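Local coordinates for prephenate dehydrogenase (Aquifex aeolicus, PDB 2G5C), which probably catalyses the NAD(+)-dependent oxidative decarboxylation of prephenate to 3-(4-hydroxyphenyl)pyruvate, a step of L-tyrosine biosynthesis, at residues Asn134-Lys139 with Arg159-Val164; Lys256-Ile259 with Glu265-Val268. One frame throughout, in Å; residues are numbered along the deposited sequence.

Interaction 1: residues Asn134-Lys139 with Arg159-Val164; sequences NLYEGK and RVWEDV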
loop_
_atom_site.group_PDB
_atom_site.type_symbol
_atom_site.label_atom_id
_atom_site.label_comp_id
_atom_site.label_asym_id
_atom_site.label_seq_id
_atom_site.Cartn_x
_atom_site.Cartn_y
_atom_site.Cartn_z
ATOM N N ASN A 134 -6.934 12.602 20.786
ATOM C CA ASN A 134 -6.760 13.523 19.667
ATOM C C ASN A 134 -7.005 12.800 18.357
ATOM O O ASN A 134 -6.821 13.367 17.280
ATOM C CB ASN A 134 -5.341 14.084 19.657
ATOM C CG ASN A 134 -4.301 13.011 19.407
ATOM O OD1 ASN A 134 -4.144 12.085 20.203
ATOM N ND2 ASN A 134 -3.591 13.122 18.291
ATOM N N LEU A 135 -7.421 11.543 18.461
ATOM C CA LEU A 135 -7.680 10.705 17.299
ATOM C C LEU A 135 -8.489 11.372 16.186
ATOM O O LEU A 135 -8.312 11.057 15.011
ATOM C CB LEU A 135 -8.391 9.425 17.737
ATOM C CG LEU A 135 -8.663 8.416 16.620
ATOM C CD1 LEU A 135 -7.342 7.847 16.108
ATOM C CD2 LEU A 135 -9.557 7.302 17.139
ATOM N N TYR A 136 -9.364 12.301 16.550
ATOM C CA TYR A 136 -10.211 12.967 15.566
ATOM C C TYR A 136 -9.727 14.345 15.111
ATOM O O TYR A 136 -10.233 14.885 14.127
ATOM C CB TYR A 136 -11.628 13.082 16.129
ATOM C CG TYR A 136 -12.151 11.780 16.703
ATOM C CD1 TYR A 136 -12.544 10.734 15.868
ATOM C CD2 TYR A 136 -12.227 11.587 18.083
ATOM C CE1 TYR A 136 -13.003 9.526 16.392
ATOM C CE2 TYR A 136 -12.682 10.384 18.617
ATOM C CZ TYR A 136 -13.070 9.358 17.766
ATOM O OH TYR A 136 -13.535 8.172 18.286
ATOM N N GLU A 137 -8.750 14.906 15.820
ATOM C CA GLU A 137 -8.221 16.229 15.487
ATOM C C GLU A 137 -7.902 16.412 14.004
ATOM O O GLU A 137 -6.945 15.837 13.490
ATOM C CB GLU A 137 -6.964 16.515 16.312
ATOM C CG GLU A 137 -7.190 16.531 17.812
ATOM C CD GLU A 137 -8.069 17.683 18.260
ATOM O OE1 GLU A 137 -9.209 17.792 17.765
ATOM O OE2 GLU A 137 -7.621 18.480 19.111
ATOM N N GLY A 138 -8.709 17.221 13.325
ATOM C CA GLY A 138 -8.490 17.476 11.912
ATOM C C GLY A 138 -9.039 16.408 10.985
ATOM O O GLY A 138 -9.188 16.642 9.785
ATOM N N LYS A 139 -9.338 15.235 11.532
ATOM C CA LYS A 139 -9.871 14.136 10.733
ATOM C C LYS A 139 -11.274 14.436 10.207
ATOM O O LYS A 139 -11.969 15.305 10.724
ATOM C CB LYS A 139 -9.905 12.848 11.562
ATOM C CG LYS A 139 -8.747 11.889 11.311
ATOM C CD LYS A 139 -7.409 12.444 11.766
ATOM C CE LYS A 139 -6.319 11.389 11.609
ATOM N NZ LYS A 139 -5.018 11.816 12.195
ATOM N N ARG A 159 -21.926 19.417 15.980
ATOM C CA ARG A 159 -21.147 20.298 16.844
ATOM C C ARG A 159 -20.208 19.528 17.764
ATOM O O ARG A 159 -19.088 19.966 18.018
ATOM C CB ARG A 159 -22.073 21.179 17.689
ATOM C CG ARG A 159 -22.877 22.195 16.894
ATOM C CD ARG A 159 -23.541 23.210 17.826
ATOM N NE ARG A 159 -24.369 24.179 17.111
ATOM C CZ ARG A 159 -25.492 23.873 16.466
ATOM N NH1 ARG A 159 -25.925 22.619 16.446
ATOM N NH2 ARG A 159 -26.186 24.820 15.844
ATOM N N VAL A 160 -20.670 18.385 18.269
ATOM C CA VAL A 160 -19.865 17.565 19.168
ATOM C C VAL A 160 -18.594 17.086 18.472
ATOM O O VAL A 160 -17.492 17.223 19.003
ATOM C CB VAL A 160 -20.651 16.333 19.660
ATOM C CG1 VAL A 160 -19.788 15.509 20.607
ATOM C CG2 VAL A 160 -21.929 16.777 20.353
ATOM N N TRP A 161 -18.754 16.516 17.283
ATOM C CA TRP A 161 -17.609 16.033 16.521
ATOM C C TRP A 161 -16.624 17.168 16.263
ATOM O O TRP A 161 -15.413 16.992 16.378
ATOM C CB TRP A 161 -18.077 15.436 15.199
ATOM C CG TRP A 161 -18.567 14.026 15.321
ATOM C CD1 TRP A 161 -19.794 13.552 14.962
ATOM C CD2 TRP A 161 -17.812 12.891 15.766
ATOM N NE1 TRP A 161 -19.849 12.192 15.148
ATOM C CE2 TRP A 161 -18.645 11.760 15.640
ATOM C CE3 TRP A 161 -16.510 12.720 16.258
ATOM C CZ2 TRP A 161 -18.220 10.470 15.986
ATOM C CZ3 TRP A 161 -16.087 11.440 16.602
ATOM C CH2 TRP A 161 -16.940 10.333 16.463
ATOM N N GLU A 162 -17.151 18.337 15.915
ATOM C CA GLU A 162 -16.311 19.497 15.654
ATOM C C GLU A 162 -15.577 19.905 16.929
ATOM O O GLU A 162 -14.455 20.405 16.873
ATOM C CB GLU A 162 -17.161 20.668 15.147
ATOM C CG GLU A 162 -17.973 20.343 13.903
ATOM C CD GLU A 162 -18.731 21.539 13.359
ATOM O OE1 GLU A 162 -19.595 22.088 14.076
ATOM O OE2 GLU A 162 -18.462 21.930 12.207
ATOM N N ASP A 163 -16.215 19.687 18.075
ATOM C CA ASP A 163 -15.613 20.033 19.358
ATOM C C ASP A 163 -14.419 19.146 19.673
ATOM O O ASP A 163 -13.584 19.488 20.508
ATOM C CB ASP A 163 -16.647 19.934 20.481
ATOM C CG ASP A 163 -17.592 21.126 20.509
ATOM O OD1 ASP A 163 -17.099 22.266 20.651
ATOM O OD2 ASP A 163 -18.821 20.928 20.387
ATOM N N VAL A 164 -14.345 17.998 19.012
ATOM C CA VAL A 164 -13.228 17.091 19.218
ATOM C C VAL A 164 -12.312 17.145 17.998
ATOM O O VAL A 164 -11.623 16.181 17.677
ATOM C CB VAL A 164 -13.708 15.643 19.462
ATOM C CG1 VAL A 164 -14.574 15.591 20.715
ATOM C CG2 VAL A 164 -14.477 15.129 18.258
#
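One face of the Tyr136 ring takes the edge of the Trp161 indole in a T-shaped stack: CZ3 of Trp161 stands over the centre of the phenol, 3.6 Å from CE1 of Tyr136, with the planes of phenol and six-membered ring at 69°. Seen from the indole, CZ of Tyr136 lies at its edge and in its plane; Phe16 makes another edge-to-face pair with Trp161. Beside the stack, CG2 of Val164 lies 4.1 Å from CB of Tyr136, the two side chains running alongside and pointing the same way. At the far end OH is hydrogen-bonded to Gln95, which anchors the tip of the phenol; the indole edge over its face restrains the ring's turning. Glu137 bends at chi2 (-66°), bringing OE1 within 2.9 Å of Val164 O; both are acceptors and no hydrogen bond joins them. A type I turn, Asn134-Glu137, runs into a type II turn, Tyr136-Lys139, with Gly138 at its third position. The contact thus sets the loop leading into strand 140-143 against the C-terminal end of helix 151-163, which crosses over to strand 167-170 in a beta-alpha-beta unit, while Pro119 of strand 114-120 touches both aromatic side chains and Ser19 of helix 11-22 touches Tyr136.

Interaction 2: residues Lys256-Ile259 with Glu265-Val268; sequences KELI and EELV
Leu258 lays its CD2 methyl squarely over the face of the Glu266 carboxylate, 3.5 Å from CD of Glu266 and about equally far from the two oxygens. The pair belongs to an antiparallel helical hairpin, helices 238-260 and 264-279, in the dimerization region and within a predicted coiled coil; the segments meet close to the connecting turn, where CA of Leu258 and CA of Leu267 come within 5.8 Å. Glu266 keeps CG anti to its backbone N (chi1 -161°) and stays extended beyond it, laying its aliphatic part across the leucine at about a right angle, while OE1 forms a salt bridge with Arg261 in the turn region. The carboxylate is therefore held by charge at one oxygen and backed by a methyl on one face. The other branch of Leu258, CD1, reaches the opposing backbone, 3.9 Å from CA of Leu267. An alanine in place of Leu258 is likely to leave a gap between the helices and the Glu266 carboxylate without its apolar backing, freer to swing about Arg261. Lys238 and Arg231 of the second subunit pack on Ile259 and Leu267, respectively, so the hairpin also faces its dimer mate. Leu267 splits its two methyls between neighbours: CD1 sits 4.2 Å from CB of Leu258, and CD2 4.1 Å from CG1 of Ile259.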
loop_
_atom_site.group_PDB
_atom_site.type_symbol
_atom_site.label_atom_id
_atom_site.label_comp_id
_atom_site.label_asym_id
_atom_site.label_seq_id
_atom_site.Cartn_x
_atom_site.Cartn_y
_atom_site.Cartn_z
ATOM N N LYS A 256 -3.837 -5.799 -18.314
ATOM C CA LYS A 256 -3.331 -7.101 -18.730
ATOM C C LYS A 256 -3.315 -7.231 -20.248
ATOM O O LYS A 256 -2.326 -7.674 -20.831
ATOM C CB LYS A 256 -4.194 -8.219 -18.140
ATOM C CG LYS A 256 -3.763 -9.619 -18.554
ATOM C CD LYS A 256 -4.686 -10.675 -17.958
ATOM C CE LYS A 256 -6.112 -10.532 -18.465
ATOM N NZ LYS A 256 -7.031 -11.478 -17.762
ATOM N N GLU A 257 -4.418 -6.842 -20.879
ATOM C CA GLU A 257 -4.533 -6.917 -22.329
ATOM C C GLU A 257 -3.499 -6.064 -23.044
ATOM O O GLU A 257 -2.954 -6.481 -24.065
ATOM C CB GLU A 257 -5.949 -6.522 -22.773
ATOM C CG GLU A 257 -6.990 -7.575 -22.417
ATOM C CD GLU A 257 -6.542 -8.973 -22.814
ATOM O OE1 GLU A 257 -6.226 -9.184 -24.006
ATOM O OE2 GLU A 257 -6.498 -9.863 -21.935
ATOM N N LEU A 258 -3.224 -4.871 -22.526
ATOM C CA LEU A 258 -2.221 -4.018 -23.155
ATOM C C LEU A 258 -0.877 -4.732 -23.127
ATOM O O LEU A 258 -0.044 -4.554 -24.013
ATOM C CB LEU A 258 -2.114 -2.677 -22.425
ATOM C CG LEU A 258 -3.354 -1.774 -22.460
ATOM C CD1 LEU A 258 -3.045 -0.464 -21.757
ATOM C CD2 LEU A 258 -3.763 -1.504 -23.907
ATOM N N ILE A 259 -0.671 -5.553 -22.105
ATOM C CA ILE A 259 0.576 -6.300 -21.972
ATOM C C ILE A 259 0.591 -7.515 -22.893
ATOM O O ILE A 259 1.593 -7.797 -23.553
ATOM C CB ILE A 259 0.785 -6.764 -20.513
ATOM C CG1 ILE A 259 0.923 -5.544 -19.605
ATOM C CG2 ILE A 259 2.020 -7.640 -20.425
ATOM C CD1 ILE A 259 0.887 -5.849 -18.107
ATOM N N GLU A 265 2.864 1.870 -26.784
ATOM C CA GLU A 265 2.460 3.261 -26.594
ATOM C C GLU A 265 1.206 3.398 -25.735
ATOM O O GLU A 265 1.127 4.285 -24.885
ATOM C CB GLU A 265 2.233 3.938 -27.950
ATOM C CG GLU A 265 1.540 5.302 -27.888
ATOM C CD GLU A 265 2.339 6.356 -27.135
ATOM O OE1 GLU A 265 3.572 6.211 -27.016
ATOM O OE2 GLU A 265 1.727 7.343 -26.673
ATOM N N GLU A 266 0.224 2.524 -25.945
ATOM C CA GLU A 266 -0.993 2.612 -25.160
ATOM C C GLU A 266 -0.711 2.273 -23.697
ATOM O O GLU A 266 -1.354 2.814 -22.795
ATOM C CB GLU A 266 -2.080 1.678 -25.706
ATOM C CG GLU A 266 -3.477 2.072 -25.218
ATOM C CD GLU A 266 -4.588 1.256 -25.857
ATOM O OE1 GLU A 266 -4.337 0.636 -26.903
ATOM O OE2 GLU A 266 -5.712 1.245 -25.314
ATOM N N LEU A 267 0.251 1.385 -23.468
ATOM C CA LEU A 267 0.596 1.000 -22.104
ATOM C C LEU A 267 1.195 2.199 -21.373
ATOM O O LEU A 267 0.806 2.502 -20.242
ATOM C CB LEU A 267 1.583 -0.174 -22.104
ATOM C CG LEU A 267 1.970 -0.775 -20.744
ATOM C CD1 LEU A 267 0.732 -1.011 -19.900
ATOM C CD2 LEU A 267 2.728 -2.082 -20.948
ATOM N N VAL A 268 2.135 2.887 -22.018
ATOM C CA VAL A 268 2.738 4.047 -21.380
ATOM C C VAL A 268 1.676 5.112 -21.092
ATOM O O VAL A 268 1.706 5.747 -20.042
ATOM C CB VAL A 268 3.904 4.647 -22.223
ATOM C CG1 VAL A 268 3.401 5.167 -23.566
ATOM C CG2 VAL A 268 4.572 5.776 -21.440
#

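Interaction 1 closes along the chain before interaction 2 opens, and the two never touch: their centres are 45 Å apart and their nearest atoms about 33 Å. Interaction 1 lies in the nucleotide-binding region near the cofactor; the Tyr136 side chain is about 7 Å from the bound NAD and about 4 Å from the side chains of Met12 and Ala121, both NAD-binding residues, which places it behind the pocket lining. Interaction 2 is at the far end of the hairpin, its centre about 37 Å from the centre of the chain, away from the annotated sites; it joins two helices of the same chain, with the second subunit packing alongside.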